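Side-chain contacts in AAEL008620-PA odorant-binding protein (Aedes aegypti, PDB 5V13), which specifically binds juvenile hormone in mosquito hemolymph as a member of the odorant-binding protein family: residues Asp194-Phe197 / Arg198-Trp202; Met168-Asp171 / Phe172-Arg176; Glu208-Val211 / Asn212-Arg215; Gln22-Thr25 / Pro26-Leu30. All coordinates share one frame; numbering follows the deposited sequence.

Interaction 1 (Asp194-Phe197 / Arg198-Trp202); sequences DCVF and RGFRW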
loop_
_atom_site.group_PDB
_atom_site.type_symbol
_atom_site.label_atom_id
_atom_site.label_comp_id
_atom_site.label_asym_id
_atom_site.label_seq_id
_atom_site.Cartn_x
_atom_site.Cartn_y
_atom_site.Cartn_z
ATOM N N ASP B 194 21.703 5.205 8.407
ATOM C CA ASP B 194 21.262 4.365 9.516
ATOM C C ASP B 194 20.085 3.489 9.105
ATOM O O ASP B 194 20.053 2.288 9.417
ATOM C CB ASP B 194 20.896 5.243 10.715
ATOM C CG ASP B 194 20.648 4.437 11.975
ATOM O OD1 ASP B 194 21.589 3.770 12.450
ATOM O OD2 ASP B 194 19.509 4.472 12.484
ATOM N N CYS B 195 19.118 4.070 8.385
ATOM C CA CYS B 195 17.968 3.300 7.913
ATOM C C CYS B 195 18.405 2.147 7.015
ATOM O O CYS B 195 17.937 1.012 7.173
ATOM C CB CYS B 195 16.990 4.218 7.170
ATOM S SG CYS B 195 15.526 3.379 6.432
ATOM N N VAL B 196 19.306 2.421 6.065
ATOM C CA VAL B 196 19.715 1.393 5.110
ATOM C C VAL B 196 20.488 0.289 5.819
ATOM O O VAL B 196 20.209 -0.901 5.640
ATOM C CB VAL B 196 20.552 2.003 3.971
ATOM C CG1 VAL B 196 21.128 0.886 3.089
ATOM C CG2 VAL B 196 19.711 2.943 3.125
ATOM N N PHE B 197 21.476 0.671 6.629
ATOM C CA PHE B 197 22.329 -0.318 7.284
ATOM C C PHE B 197 21.538 -1.183 8.257
ATOM O O PHE B 197 21.806 -2.383 8.386
ATOM C CB PHE B 197 23.478 0.380 8.001
ATOM C CG PHE B 197 24.530 0.949 7.072
ATOM C CD1 PHE B 197 24.563 0.594 5.727
ATOM C CD2 PHE B 197 25.471 1.838 7.543
ATOM C CE1 PHE B 197 25.538 1.105 4.877
ATOM C CE2 PHE B 197 26.449 2.363 6.694
ATOM C CZ PHE B 197 26.473 1.997 5.361
ATOM N N ARG B 198 20.558 -0.601 8.952
ATOM C CA ARG B 198 19.719 -1.411 9.832
ATOM C C ARG B 198 18.783 -2.318 9.045
ATOM O O ARG B 198 18.485 -3.429 9.495
ATOM C CB ARG B 198 18.913 -0.525 10.788
ATOM C CG ARG B 198 19.773 0.117 11.855
ATOM C CD ARG B 198 18.979 0.988 12.815
ATOM N NE ARG B 198 19.866 1.589 13.815
ATOM C CZ ARG B 198 20.011 1.127 15.054
ATOM N NH1 ARG B 198 19.303 0.074 15.468
ATOM N NH2 ARG B 198 20.839 1.733 15.892
ATOM N N GLY B 199 18.301 -1.866 7.882
ATOM C CA GLY B 199 17.518 -2.745 7.027
ATOM C C GLY B 199 18.332 -3.907 6.485
ATOM O O GLY B 199 17.832 -5.033 6.383
ATOM N N PHE B 200 19.595 -3.650 6.118
ATOM C CA PHE B 200 20.516 -4.696 5.683
ATOM C C PHE B 200 21.006 -5.563 6.845
ATOM O O PHE B 200 21.662 -6.585 6.600
ATOM C CB PHE B 200 21.744 -4.075 4.980
ATOM C CG PHE B 200 21.462 -3.478 3.600
ATOM C CD1 PHE B 200 20.177 -3.458 3.070
ATOM C CD2 PHE B 200 22.510 -2.947 2.835
ATOM C CE1 PHE B 200 19.924 -2.911 1.796
ATOM C CE2 PHE B 200 22.275 -2.393 1.562
ATOM C CZ PHE B 200 20.981 -2.375 1.041
ATOM N N ARG B 201 20.730 -5.161 8.090
ATOM C CA ARG B 201 21.324 -5.764 9.293
ATOM C C ARG B 201 22.851 -5.670 9.298
ATOM O O ARG B 201 23.532 -6.482 9.941
ATOM C CB ARG B 201 20.869 -7.217 9.488
ATOM C CG ARG B 201 19.483 -7.372 10.157
ATOM C CD ARG B 201 18.326 -6.878 9.251
ATOM N NE ARG B 201 16.996 -7.185 9.804
ATOM C CZ ARG B 201 15.838 -6.849 9.228
ATOM N NH1 ARG B 201 15.822 -6.190 8.062
ATOM N NH2 ARG B 201 14.688 -7.180 9.814
ATOM N N TRP B 202 23.406 -4.670 8.599
ATOM C CA TRP B 202 24.814 -4.319 8.794
ATOM C C TRP B 202 25.026 -3.647 10.147
ATOM O O TRP B 202 26.100 -3.773 10.746
ATOM C CB TRP B 202 25.309 -3.388 7.683
ATOM C CG TRP B 202 25.436 -4.004 6.335
ATOM C CD1 TRP B 202 25.027 -5.243 5.957
ATOM C CD2 TRP B 202 26.043 -3.410 5.177
ATOM N NE1 TRP B 202 25.317 -5.454 4.635
ATOM C CE2 TRP B 202 25.951 -4.350 4.132
ATOM C CE3 TRP B 202 26.647 -2.174 4.923
ATOM C CZ2 TRP B 202 26.441 -4.098 2.853
ATOM C CZ3 TRP B 202 27.138 -1.921 3.641
ATOM C CH2 TRP B 202 27.038 -2.882 2.628
#
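Val196 and Phe200, one helical turn apart, show how a helix packs against its own next turn. The methyl CG1 of Val196 sits over one face of the Phe200 ring, 3.9 Å from its centroid, a CH-pi contact in which the two side chains run alongside each other. The opposite case is a partly exposed salt bridge between Asp194 and Arg198. Arg198 stretches out from CG to NE and offers NE, with the carboxylate lying at the edge of the guanidinium, to OD1 of Asp194 at 3.1 Å; the second bond from NE, to OD2, is weak. One nitrogen thus faces both carboxylate oxygens, the two planes are turned 64° apart, and NH1 of Arg198 serves the carbonyl of Glu205 instead.

Beyond Gly199 the helix gives out, and the geometry fits a Schellman motif with both of its bonds weak. Arg201 takes up positive phi, Trp202 N returns a bond of 2.8 Å to Phe197 O, and Arg201 N bonds to Arg198 O. The apolar contact expected of this motif is present: Phe197 CE1 meets Trp202 CE3 at 3.5 Å, the planes 28° apart and the rings offset, with little face shared. Phe200 CD2 lies over one face of the Trp202 ring, toward its rim. Both Phe197 and Trp202 are buried, Phe197 against Leu242 and Tyr243 of helix 239-247, Trp202 against Leu254 and Val257 of helix 251-264, with Trp202 NE1 bonded to Asp217. Arg201 NH1 forms a salt bridge with Glu27 and bonds Gly199 O at 2.9 Å.

Interaction 2 (Met168-Asp171 / Phe172-Arg176); sequences MFVD and FCEKR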
loop_
_atom_site.group_PDB
_atom_site.type_symbol
_atom_site.label_atom_id
_atom_site.label_comp_id
_atom_site.label_asym_id
_atom_site.label_seq_id
_atom_site.Cartn_x
_atom_site.Cartn_y
_atom_site.Cartn_z
ATOM N N MET B 168 12.151 -2.289 -2.191
ATOM C CA MET B 168 13.549 -2.406 -1.790
ATOM C C MET B 168 13.843 -1.447 -0.645
ATOM O O MET B 168 13.196 -0.411 -0.501
ATOM C CB MET B 168 14.494 -2.109 -2.955
ATOM C CG MET B 168 14.339 -3.066 -4.120
ATOM S SD MET B 168 15.465 -2.703 -5.495
ATOM C CE MET B 168 14.583 -3.416 -6.873
ATOM N N PHE B 169 14.861 -1.788 0.151
ATOM C CA PHE B 169 15.135 -1.009 1.348
ATOM C C PHE B 169 15.676 0.379 1.028
ATOM O O PHE B 169 15.370 1.336 1.749
ATOM C CB PHE B 169 16.088 -1.758 2.286
ATOM C CG PHE B 169 15.429 -2.146 3.584
ATOM C CD1 PHE B 169 14.843 -1.174 4.385
ATOM C CD2 PHE B 169 15.340 -3.470 3.975
ATOM C CE1 PHE B 169 14.191 -1.514 5.563
ATOM C CE2 PHE B 169 14.690 -3.815 5.147
ATOM C CZ PHE B 169 14.112 -2.836 5.939
ATOM N N VAL B 170 16.486 0.529 -0.020
ATOM C CA VAL B 170 16.997 1.873 -0.295
ATOM C C VAL B 170 15.845 2.824 -0.612
ATOM O O VAL B 170 15.781 3.939 -0.076
ATOM C CB VAL B 170 18.047 1.854 -1.418
ATOM C CG1 VAL B 170 18.384 3.301 -1.841
ATOM C CG2 VAL B 170 19.291 1.159 -0.933
ATOM N N ASP B 171 14.901 2.379 -1.448
ATOM C CA ASP B 171 13.719 3.184 -1.771
ATOM C C ASP B 171 12.939 3.552 -0.516
ATOM O O ASP B 171 12.495 4.699 -0.358
ATOM C CB ASP B 171 12.809 2.422 -2.739
ATOM C CG ASP B 171 11.533 3.203 -3.087
ATOM O OD1 ASP B 171 11.632 4.194 -3.837
ATOM O OD2 ASP B 171 10.436 2.836 -2.613
ATOM N N PHE B 172 12.711 2.570 0.360
ATOM C CA PHE B 172 12.025 2.831 1.622
ATOM C C PHE B 172 12.757 3.894 2.432
ATOM O O PHE B 172 12.140 4.818 2.979
ATOM C CB PHE B 172 11.908 1.520 2.408
ATOM C CG PHE B 172 11.414 1.693 3.802
ATOM C CD1 PHE B 172 10.047 1.734 4.066
ATOM C CD2 PHE B 172 12.304 1.808 4.860
ATOM C CE1 PHE B 172 9.590 1.910 5.362
ATOM C CE2 PHE B 172 11.848 1.977 6.153
ATOM C CZ PHE B 172 10.483 2.030 6.399
ATOM N N CYS B 173 14.082 3.779 2.520
ATOM C CA CYS B 173 14.848 4.707 3.347
ATOM C C CYS B 173 14.923 6.092 2.717
ATOM O O CYS B 173 14.905 7.098 3.436
ATOM C CB CYS B 173 16.238 4.147 3.598
ATOM S SG CYS B 173 16.144 2.656 4.593
ATOM N N GLU B 174 15.014 6.160 1.380
ATOM C CA GLU B 174 14.987 7.448 0.683
ATOM C C GLU B 174 13.712 8.226 0.997
ATOM O O GLU B 174 13.753 9.432 1.269
ATOM C CB GLU B 174 15.098 7.233 -0.826
ATOM C CG GLU B 174 16.475 6.860 -1.329
ATOM C CD GLU B 174 16.506 6.712 -2.847
ATOM O OE1 GLU B 174 15.811 5.818 -3.371
ATOM O OE2 GLU B 174 17.206 7.501 -3.515
ATOM N N LYS B 175 12.563 7.560 0.913
ATOM C CA LYS B 175 11.293 8.212 1.218
ATOM C C LYS B 175 11.226 8.649 2.677
ATOM O O LYS B 175 10.827 9.784 2.983
ATOM C CB LYS B 175 10.133 7.266 0.879
ATOM C CG LYS B 175 9.880 7.135 -0.628
ATOM C CD LYS B 175 9.033 5.909 -0.955
ATOM C CE LYS B 175 7.584 6.068 -0.511
ATOM N NZ LYS B 175 6.803 4.798 -0.713
ATOM N N ARG B 176 11.607 7.753 3.596
ATOM C CA ARG B 176 11.472 8.027 5.027
ATOM C C ARG B 176 12.294 9.231 5.453
ATOM O O ARG B 176 11.897 9.966 6.368
ATOM C CB ARG B 176 11.891 6.785 5.828
ATOM C CG ARG B 176 11.898 6.953 7.346
ATOM C CD ARG B 176 12.233 5.625 8.021
ATOM N NE ARG B 176 12.197 5.711 9.478
ATOM C CZ ARG B 176 11.119 5.467 10.218
ATOM N NH1 ARG B 176 9.972 5.124 9.643
ATOM N NH2 ARG B 176 11.189 5.562 11.540
HETATM O O HOH W 1 13.241 6.159 -4.253
#
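The rings of Phe169 and Phe172 stand almost perpendicular, planes at 88°, yet meet obliquely rather than as a stack or a T-shaped pair. They leave the helix side by side, and CD2 of Phe172 approaches CE1 of Phe169 to 3.9 Å. The sulfur of Cys173 makes an oblique sulfur-aromatic contact with the Phe169 ring, SG lying 4.1 Å from CD1. That sulfur closes the disulfide to Cys195 on helix 190-199, whose Val196 also packs on Cys173, so the aromatic pair lies beside a covalent joint between two helices.

The polar flank is wetter. Glu174 extends back along the helix, and one water donates to both acids, at 2.6 Å to Asp171 OD1 and 2.7 Å to Glu174 OE1. Asp171 OD2 takes a bond from Gln167, whereas Glu174 OE2 takes one from Trp181 N and a salt bridge from Lys180 of the second subunit. Lys175 NZ stays 4.5 Å from Asp171 OD2, too far for a salt bridge. That both water protons are spent on carboxylate oxygens is consistent with both acids being ionised; Asp171 OD1 and Glu174 OE1 are 4.5 Å apart, a repulsion that the water and the nearby lysines may ease.

Interaction 3 (Glu208-Val211 / Asn212-Arg215); sequences EVNV and NEIR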
loop_
_atom_site.group_PDB
_atom_site.type_symbol
_atom_site.label_atom_id
_atom_site.label_comp_id
_atom_site.label_asym_id
_atom_site.label_seq_id
_atom_site.Cartn_x
_atom_site.Cartn_y
_atom_site.Cartn_z
ATOM N N GLU B 208 25.108 -2.235 16.968
ATOM C CA GLU B 208 26.453 -2.760 16.781
ATOM C C GLU B 208 26.706 -3.094 15.315
ATOM O O GLU B 208 25.788 -3.450 14.577
ATOM C CB GLU B 208 26.669 -4.011 17.631
ATOM C CG GLU B 208 26.608 -3.748 19.115
ATOM C CD GLU B 208 26.487 -5.022 19.919
ATOM O OE1 GLU B 208 25.854 -4.985 20.998
ATOM O OE2 GLU B 208 27.016 -6.059 19.468
ATOM N N VAL B 209 27.972 -2.982 14.909
ATOM C CA VAL B 209 28.375 -3.383 13.566
ATOM C C VAL B 209 28.352 -4.902 13.461
ATOM O O VAL B 209 28.894 -5.606 14.318
ATOM C CB VAL B 209 29.768 -2.826 13.238
ATOM C CG1 VAL B 209 30.208 -3.274 11.838
ATOM C CG2 VAL B 209 29.750 -1.315 13.344
ATOM N N ASN B 210 27.743 -5.413 12.394
ATOM C CA ASN B 210 27.571 -6.848 12.163
ATOM C C ASN B 210 28.477 -7.239 10.992
ATOM O O ASN B 210 28.040 -7.288 9.842
ATOM C CB ASN B 210 26.095 -7.157 11.880
ATOM C CG ASN B 210 25.814 -8.639 11.669
ATOM O OD1 ASN B 210 26.718 -9.479 11.686
ATOM N ND2 ASN B 210 24.536 -8.964 11.483
ATOM N N VAL B 211 29.741 -7.545 11.298
ATOM C CA VAL B 211 30.731 -7.667 10.235
ATOM C C VAL B 211 30.491 -8.906 9.385
ATOM O O VAL B 211 30.833 -8.913 8.198
ATOM C CB VAL B 211 32.156 -7.664 10.813
ATOM C CG1 VAL B 211 32.311 -6.510 11.744
ATOM C CG2 VAL B 211 32.439 -8.978 11.537
ATOM N N ASN B 212 29.931 -9.977 9.970
ATOM C CA ASN B 212 29.648 -11.180 9.189
ATOM C C ASN B 212 28.635 -10.894 8.087
ATOM O O ASN B 212 28.742 -11.437 6.982
ATOM C CB ASN B 212 29.130 -12.304 10.087
ATOM C CG ASN B 212 30.212 -12.925 10.952
ATOM O OD1 ASN B 212 31.407 -12.757 10.704
ATOM N ND2 ASN B 212 29.789 -13.666 11.970
ATOM N N GLU B 213 27.637 -10.054 8.374
ATOM C CA GLU B 213 26.655 -9.681 7.351
ATOM C C GLU B 213 27.290 -8.831 6.255
ATOM O O GLU B 213 27.027 -9.045 5.062
ATOM C CB GLU B 213 25.484 -8.933 7.991
ATOM C CG GLU B 213 24.247 -8.783 7.095
ATOM C CD GLU B 213 23.493 -10.105 6.889
ATOM O OE1 GLU B 213 23.691 -11.049 7.686
ATOM O OE2 GLU B 213 22.701 -10.198 5.929
ATOM N N ILE B 214 28.119 -7.854 6.641
ATOM C CA ILE B 214 28.821 -7.030 5.656
ATOM C C ILE B 214 29.704 -7.898 4.769
ATOM O O ILE B 214 29.673 -7.786 3.536
ATOM C CB ILE B 214 29.642 -5.928 6.354
ATOM C CG1 ILE B 214 28.728 -5.009 7.171
ATOM C CG2 ILE B 214 30.433 -5.126 5.311
ATOM C CD1 ILE B 214 29.459 -4.146 8.220
ATOM N N ARG B 215 30.530 -8.758 5.381
ATOM C CA ARG B 215 31.397 -9.624 4.584
ATOM C C ARG B 215 30.579 -10.504 3.636
ATOM O O ARG B 215 30.917 -10.639 2.457
ATOM C CB ARG B 215 32.280 -10.479 5.498
ATOM C CG ARG B 215 33.223 -11.411 4.737
ATOM C CD ARG B 215 34.173 -12.132 5.685
ATOM N NE ARG B 215 33.447 -12.943 6.657
ATOM C CZ ARG B 215 33.356 -12.662 7.956
ATOM N NH1 ARG B 215 33.961 -11.590 8.456
ATOM N NH2 ARG B 215 32.664 -13.462 8.758
#
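Asn210 caps the helix that Asn212 and its successors continue, and each residue of 212-215 meets the preceding turn in its own way. Asn212 places its CB 4.0 Å from Asn210 OD1, and its side chain stands on the exposed side, where an apparent bond from Arg215 NH2 to Asn212 OD1 is too short to be trusted. Glu213 receives the cap. Its backbone N makes two weak bonds to Asn210, one to OD1 at 3.5 Å and one to O at 3.2 Å, while its CB packs on Asn210 ND2 at 3.6 Å; that ND2 also makes a weak hydrogen bond to Arg201 O. Because CG of Glu213 is anti to the backbone N (chi1 -166°), the carboxylate departs from the cap, and OE2 forms salt bridges with Arg35 and Arg261.

Ile214 N bonds to Asn210 O at 3.3 Å and, with CD1 3.8 Å from Val209 CG1, completes a hydrophobic staple, the apolar clasp between the residue before an N-cap and the fourth one of the helix. Arg215 closes the turn with a bond from its N to Val211 O at 2.8 Å, its guanidinium presenting one face toward that same oxygen.

Helix 211-220 starts against the loop that follows helix 190-199: Trp202 packs on Glu213 and Ile214 and pairs through its backbone with Asn210, while Arg261 of helix 251-264 and Arg35 of helix 26-38 converge on Glu213.

Interaction 4 (Gln22-Thr25 / Pro26-Leu30); sequences QPRT and PEQTL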
loop_
_atom_site.group_PDB
_atom_site.type_symbol
_atom_site.label_atom_id
_atom_site.label_comp_id
_atom_site.label_asym_id
_atom_site.label_seq_id
_atom_site.Cartn_x
_atom_site.Cartn_y
_atom_site.Cartn_z
ATOM N N GLN B 22 10.034 -2.261 19.908
ATOM C CA GLN B 22 8.728 -2.028 19.319
ATOM C C GLN B 22 8.135 -3.340 18.824
ATOM O O GLN B 22 8.878 -4.259 18.465
ATOM C CB GLN B 22 8.827 -1.041 18.145
ATOM C CG GLN B 22 9.281 0.360 18.557
ATOM C CD GLN B 22 8.361 0.947 19.590
ATOM O OE1 GLN B 22 7.162 1.106 19.345
ATOM N NE2 GLN B 22 8.903 1.250 20.773
ATOM N N PRO B 23 6.804 -3.438 18.772
ATOM C CA PRO B 23 6.167 -4.626 18.185
ATOM C C PRO B 23 6.755 -4.946 16.818
ATOM O O PRO B 23 7.014 -4.050 16.006
ATOM C CB PRO B 23 4.687 -4.221 18.079
ATOM C CG PRO B 23 4.514 -3.205 19.158
ATOM C CD PRO B 23 5.811 -2.442 19.211
ATOM N N ARG B 24 7.009 -6.237 16.587
ATOM C CA ARG B 24 7.607 -6.679 15.337
ATOM C C ARG B 24 6.647 -6.422 14.182
ATOM O O ARG B 24 5.480 -6.820 14.236
ATOM C CB ARG B 24 7.935 -8.173 15.412
ATOM C CG ARG B 24 8.884 -8.577 16.586
ATOM C CD ARG B 24 10.271 -7.925 16.476
ATOM N NE ARG B 24 10.370 -6.594 17.082
ATOM C CZ ARG B 24 11.521 -5.946 17.254
ATOM N NH1 ARG B 24 12.663 -6.508 16.869
ATOM N NH2 ARG B 24 11.546 -4.748 17.824
ATOM N N THR B 25 7.152 -5.782 13.133
ATOM C CA THR B 25 6.406 -5.611 11.886
ATOM C C THR B 25 6.409 -6.904 11.083
ATOM O O THR B 25 7.180 -7.821 11.369
ATOM C CB THR B 25 7.043 -4.511 11.052
ATOM O OG1 THR B 25 8.328 -4.961 10.607
ATOM C CG2 THR B 25 7.177 -3.231 11.857
ATOM N N PRO B 26 5.569 -6.998 10.043
ATOM C CA PRO B 26 5.669 -8.157 9.134
ATOM C C PRO B 26 6.978 -8.201 8.369
ATOM O O PRO B 26 7.384 -9.284 7.943
ATOM C CB PRO B 26 4.462 -7.984 8.194
ATOM C CG PRO B 26 4.045 -6.544 8.343
ATOM C CD PRO B 26 4.376 -6.175 9.756
ATOM N N GLU B 27 7.662 -7.066 8.183
ATOM C CA GLU B 27 9.003 -7.134 7.608
ATOM C C GLU B 27 9.948 -7.859 8.557
ATOM O O GLU B 27 10.738 -8.706 8.134
ATOM C CB GLU B 27 9.533 -5.729 7.296
ATOM C CG GLU B 27 10.920 -5.685 6.615
ATOM C CD GLU B 27 12.105 -5.882 7.566
ATOM O OE1 GLU B 27 13.155 -6.435 7.119
ATOM O OE2 GLU B 27 12.003 -5.455 8.748
ATOM N N GLN B 28 9.865 -7.546 9.847
ATOM C CA GLN B 28 10.762 -8.150 10.829
ATOM C C GLN B 28 10.465 -9.641 11.046
ATOM O O GLN B 28 11.393 -10.458 11.125
ATOM C CB GLN B 28 10.664 -7.355 12.132
ATOM C CG GLN B 28 11.393 -5.997 12.028
ATOM C CD GLN B 28 11.177 -5.126 13.247
ATOM O OE1 GLN B 28 10.051 -4.994 13.741
ATOM N NE2 GLN B 28 12.249 -4.513 13.730
ATOM N N THR B 29 9.194 -10.021 11.185
ATOM C CA THR B 29 8.893 -11.445 11.325
ATOM C C THR B 29 9.289 -12.221 10.069
ATOM O O THR B 29 9.892 -13.297 10.164
ATOM C CB THR B 29 7.416 -11.659 11.659
ATOM O OG1 THR B 29 6.589 -11.030 10.668
ATOM C CG2 THR B 29 7.101 -11.054 13.034
ATOM N N LEU B 30 8.976 -11.694 8.884
ATOM C CA LEU B 30 9.339 -12.425 7.670
ATOM C C LEU B 30 10.854 -12.567 7.560
ATOM O O LEU B 30 11.359 -13.636 7.196
ATOM C CB LEU B 30 8.766 -11.725 6.431
ATOM C CG LEU B 30 8.875 -12.573 5.157
ATOM C CD1 LEU B 30 8.161 -13.924 5.330
ATOM C CD2 LEU B 30 8.308 -11.830 3.970
HETATM O O HOH W 2 9.257 -2.847 15.094
HETATM O O HOH W 3 10.179 -3.185 9.892
#
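The backbone turns from extended to helical between Thr25 (psi 168°) and Pro26, and Thr29 N then closes the first helical turn on Thr25 O at 3.0 Å. Two side chains answer each other across this start. Thr25 places OG1 between its backbone N and carbonyl carbon, where it accepts from Gln28 N at 3.1 Å. Gln28 reaches back in an extended chain to take Thr25 N on a lone pair of OE1, also at 3.1 Å, with a nearly straight N-H (164°). A water donates to the same OE1 and to Pro23 O, so the amide oxygen is held by two donors. Another water links Thr25 OG1 with Glu27 OE2, while Glu27 OE1 bonds Tyr268 and forms a salt bridge with Arg201.

Gln28 NE2 lies over one face of the Arg24 guanidinium, 3.7 Å above it and toward the rim, the amide and guanidinium planes 28° apart. Bends at chi2 and chi3 fold Arg24 back on its own segment, where NE and NH2, side-on, both hold Gln22 O; NH1 forms a salt bridge with Glu205. Thr29 CG2 rests on Arg24 CB at 3.8 Å, and Pro26 packs on Tyr155 and Leu158 of helix 151-158.

The reciprocal bonds of Thr25 and Gln28 make a capping box, with glutamine in the role often taken by glutamate, here starting helix 26-38, which carries Tyr33 and Leu37 into the juvenile hormone pocket.

Overall arrangement
Along the chain the order is interaction 4, then 2, 1 and 3, each closing before the next opens. Interaction 1 is the hub. Its helix 190-199 is tied to helix 169-177 of interaction 2 by a disulfide, and the centres of interactions 1 and 2 lie about 11 Å apart; its end meets the start of helix 211-220 in interaction 3, about 10 Å away between centres. Interaction 4, on helix 26-38, is joined to it by the Arg201-Glu27 salt bridge, and Phe169 also touches Glu27. Interaction 3 touches neither 2 nor 4. The cap of a hormone-lining helix is therefore linked to the later helices, although interaction 4 alone lies near the ligand, with Thr29 about 6 Å away.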